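Local atomic coordinates of putative Acetyltransferase (Lactobacillus plantarum WCFS1, PDB entry 3EFA), a protein that is a putative GNAT-family N-acetyltransferase that probably transfers the acetyl group of acetyl-CoA to an amine of its substrate. Residues A[20-23]-A[24-28]; A[78-81]-A[82-85]. All coordinates share one frame; numbering follows the deposited sequence.

Interaction 1: residues A[20-23]-A[24-28]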
# COMPACT_ATOMS: atom_id res chain seq x y z
N ALA A 20 -24.66 -13.87 -5.47
CA ALA A 20 -25.66 -14.27 -4.49
C ALA A 20 -25.08 -14.25 -3.08
O ALA A 20 -25.73 -13.77 -2.15
CB ALA A 20 -26.29 -15.67 -4.83
N LEU A 21 -23.87 -14.79 -2.93
CA LEU A 21 -23.17 -14.73 -1.63
C LEU A 21 -22.94 -13.28 -1.17
O LEU A 21 -23.26 -12.92 -0.04
CB LEU A 21 -21.86 -15.52 -1.65
CG LEU A 21 -22.01 -17.06 -1.76
CD1 LEU A 21 -20.68 -17.80 -1.86
CD2 LEU A 21 -22.83 -17.62 -0.60
N ARG A 22 -22.43 -12.43 -2.07
CA ARG A 22 -22.13 -11.03 -1.72
C ARG A 22 -23.40 -10.21 -1.41
O ARG A 22 -23.39 -9.36 -0.50
CB ARG A 22 -21.27 -10.35 -2.80
CG ARG A 22 -19.90 -11.06 -3.10
CD ARG A 22 -19.30 -10.64 -4.46
NE ARG A 22 -19.30 -9.18 -4.64
CZ ARG A 22 -19.04 -8.54 -5.78
NH1 ARG A 22 -18.74 -9.22 -6.90
NH2 ARG A 22 -19.07 -7.22 -5.81
N GLN A 23 -24.48 -10.46 -2.14
CA GLN A 23 -25.75 -9.77 -1.89
C GLN A 23 -26.28 -10.12 -0.49
O GLN A 23 -26.75 -9.25 0.25
CB GLN A 23 -26.80 -10.10 -2.98
CG GLN A 23 -28.27 -9.70 -2.67
CD GLN A 23 -28.56 -8.20 -2.81
OE1 GLN A 23 -27.86 -7.47 -3.53
NE2 GLN A 23 -29.59 -7.73 -2.12
N ALA A 24 -26.17 -11.39 -0.12
CA ALA A 24 -26.71 -11.83 1.16
C ALA A 24 -25.91 -11.27 2.34
O ALA A 24 -26.50 -10.82 3.32
CB ALA A 24 -26.79 -13.36 1.23
N VAL A 25 -24.58 -11.30 2.22
CA VAL A 25 -23.67 -10.92 3.31
C VAL A 25 -23.42 -9.40 3.45
O VAL A 25 -23.65 -8.81 4.50
CB VAL A 25 -22.30 -11.65 3.21
CG1 VAL A 25 -21.32 -11.13 4.25
CG2 VAL A 25 -22.47 -13.17 3.36
N PHE A 26 -22.93 -8.78 2.38
CA PHE A 26 -22.56 -7.36 2.42
C PHE A 26 -23.78 -6.42 2.38
O PHE A 26 -23.88 -5.51 3.20
CB PHE A 26 -21.59 -6.98 1.29
CG PHE A 26 -20.23 -7.62 1.40
CD1 PHE A 26 -19.37 -7.29 2.46
CD2 PHE A 26 -19.79 -8.52 0.44
CE1 PHE A 26 -18.09 -7.87 2.56
CE2 PHE A 26 -18.52 -9.11 0.53
CZ PHE A 26 -17.67 -8.78 1.60
N VAL A 27 -24.69 -6.65 1.43
CA VAL A 27 -25.83 -5.76 1.24
C VAL A 27 -26.93 -5.98 2.29
O VAL A 27 -27.34 -5.05 2.97
CB VAL A 27 -26.43 -5.86 -0.21
CG1 VAL A 27 -27.64 -4.93 -0.39
CG2 VAL A 27 -25.37 -5.53 -1.25
N GLU A 28 -27.41 -7.21 2.43
CA GLU A 28 -28.56 -7.46 3.30
C GLU A 28 -28.21 -7.61 4.78
O GLU A 28 -28.84 -7.00 5.65
CB GLU A 28 -29.39 -8.65 2.78
CG GLU A 28 -30.14 -8.30 1.49
CD GLU A 28 -30.89 -9.47 0.88
OE1 GLU A 28 -31.00 -9.51 -0.36
OE2 GLU A 28 -31.38 -10.34 1.63
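Q23 and E28, five residues apart on one helix, join through their side chains: NE2 of Q23 donates to OE1 of E28 at 2.9 Å. The N-H...O angle of 174° makes this bond nearly straight. The acceptor lies almost in the amide plane and offers its anti lone pair, while the amide and carboxylate planes are turned 68° against each other, so the two groups meet twisted rather than flat. With CG anti to the backbone N (chi1 166°) and a bend at the next torsion, the Q23 chain folds back over the following turn, and its amide also passes V27, with NE2 3.8 Å from V27 CG1. With an alanine here, the E28 carboxylate would probably lose its amide partner and the flank of V27 its cover. The backbone beneath has the same five-residue spacing. F26 N donates to R22 O at 3.0 Å, a normal i to i+4 bond, but E28 N reaches back five residues to Q23 O at 3.1 Å, which marks a wider pi-type turn; V27 CB sits 3.4 Å from that same oxygen. On another flank R22 CB approaches F26 CD2 at 4.0 Å. The guanidinium of R22 leaves this turn: NE forms a salt bridge with E37 and NH1 one with D42, so it pins the helix to the segment that follows it. V25, R22 and F26 also pack on C78 of strand 71-79, while V27 touches E37 of helix 34-37; the Q23-E28 pair lies on a more exposed side of the helix. The arrangement is a pi-type turn near the C-terminal end of helix 12-29, the first helix of the GNAT fold, which follows the first strand of its sheet.

Interaction 2: residues A[78-81]-A[82-85]; sequences CTRK and AYRG. With FMT (formic acid), chain C.
R84 reaches back to T79 and uses its guanidinium to satisfy the carbonyl at the end of strand 71-79. NE donates to T79 O at 2.8 Å with an N-H...O angle of 149°, and NH2 adds a weak bond to the same oxygen at 3.3 Å. NH2 also forms a salt bridge with E29, so T79 O and E29 together fix the group's rotation. K81 lies over one face of the guanidinium, its CG 3.4 Å from R84 NH1. Two backbone bonds close the turn: Y83 N donates to R80 O at 3.0 Å, the donor lying above the carbonyl plane, and R84 N makes a weak bond to K81 O. R80 runs alongside Y83, its CD 3.9 Å from CE2 of the ring, while its NH2 is hydrogen-bonded to P58 O. T79 OG1 has T60 OG1 as its stronger partner and lies at weak-bond distance, 3.2 Å, from O1 of the bound formic acid. Its other oxygen, O2, accepts from G85 N at 3.1 Å and 165°, and G89 N is also hydrogen-bonded to this molecule. Backbone N-H groups thus grip a small carboxyl group in the segment that begins with R84 and ends with G89 and matches the R-x-x-G-x-G signature, G85 taking a variable position, consistent with the loop that binds the acetyl-CoA pyrophosphate in GNAT enzymes.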
# COMPACT_ATOMS: atom_id res chain seq x y z
N CYS A 78 -16.02 -13.40 1.25
CA CYS A 78 -17.12 -13.68 2.18
C CYS A 78 -17.59 -15.14 2.21
O CYS A 78 -17.33 -15.91 1.28
CB CYS A 78 -18.30 -12.72 1.93
SG CYS A 78 -19.23 -12.93 0.37
N THR A 79 -18.28 -15.50 3.28
CA THR A 79 -18.71 -16.88 3.52
C THR A 79 -20.16 -16.92 3.98
O THR A 79 -20.58 -16.11 4.81
CB THR A 79 -17.82 -17.54 4.61
OG1 THR A 79 -16.47 -17.65 4.14
CG2 THR A 79 -18.35 -18.94 4.99
N ARG A 80 -20.93 -17.86 3.44
CA ARG A 80 -22.32 -18.06 3.85
C ARG A 80 -22.40 -18.22 5.38
O ARG A 80 -21.58 -18.93 5.98
CB ARG A 80 -22.94 -19.28 3.15
CG ARG A 80 -24.47 -19.38 3.28
CD ARG A 80 -25.05 -20.66 2.68
NE ARG A 80 -24.92 -20.73 1.23
CZ ARG A 80 -25.94 -20.74 0.36
NH1 ARG A 80 -27.20 -20.67 0.77
NH2 ARG A 80 -25.69 -20.83 -0.94
N LYS A 81 -23.38 -17.56 5.99
CA LYS A 81 -23.45 -17.43 7.44
C LYS A 81 -23.41 -18.75 8.21
O LYS A 81 -22.67 -18.88 9.20
CB LYS A 81 -24.67 -16.62 7.86
CG LYS A 81 -24.50 -16.00 9.25
CD LYS A 81 -25.83 -15.61 9.87
CE LYS A 81 -25.63 -15.09 11.28
NZ LYS A 81 -26.92 -14.94 12.01
N ALA A 82 -24.19 -19.73 7.78
CA ALA A 82 -24.24 -20.98 8.53
C ALA A 82 -22.91 -21.76 8.49
O ALA A 82 -22.72 -22.69 9.27
CB ALA A 82 -25.40 -21.85 8.03
N TYR A 83 -21.99 -21.38 7.60
CA TYR A 83 -20.77 -22.16 7.40
C TYR A 83 -19.49 -21.45 7.85
O TYR A 83 -18.38 -21.91 7.58
CB TYR A 83 -20.65 -22.58 5.93
CG TYR A 83 -21.75 -23.50 5.49
CD1 TYR A 83 -21.60 -24.88 5.54
CD2 TYR A 83 -22.97 -23.00 5.04
CE1 TYR A 83 -22.62 -25.74 5.15
CE2 TYR A 83 -24.00 -23.84 4.65
CZ TYR A 83 -23.82 -25.21 4.70
OH TYR A 83 -24.83 -26.06 4.31
N ARG A 84 -19.66 -20.31 8.51
CA ARG A 84 -18.51 -19.55 9.00
C ARG A 84 -17.81 -20.28 10.15
O ARG A 84 -18.45 -21.00 10.93
CB ARG A 84 -18.92 -18.13 9.43
CG ARG A 84 -19.75 -17.38 8.38
CD ARG A 84 -19.70 -15.86 8.57
NE ARG A 84 -20.42 -15.19 7.50
CZ ARG A 84 -21.42 -14.32 7.67
NH1 ARG A 84 -21.81 -13.99 8.90
NH2 ARG A 84 -22.03 -13.79 6.61
N GLY A 85 -16.49 -20.11 10.24
CA GLY A 85 -15.72 -20.63 11.35
C GLY A 85 -15.33 -22.09 11.26
O GLY A 85 -15.06 -22.73 12.29
C FMT C . -14.82 -18.26 7.05
O1 FMT C . -14.75 -19.28 6.36
O2 FMT C . -15.39 -18.19 8.14

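Overall arrangement
From the N terminus, helix 12-29 comes first and carries interaction 1, complete within its last turns; interaction 2 follows in series, where strand 71-79 gives way to the loop leading to helix 88-102. Each spans only a few residues, so neither closes a long loop, and they neither nest nor cross. Their centres lie 12 Å apart, yet they touch in space: V25 CG2 is 3.3 Å from R84 NH2, and F26 CE2 is 3.9 Å from C78 CB. These packing contacts set the C-terminal part of the first helix against the strand end and its turn, linking it to the probable cofactor-binding loop.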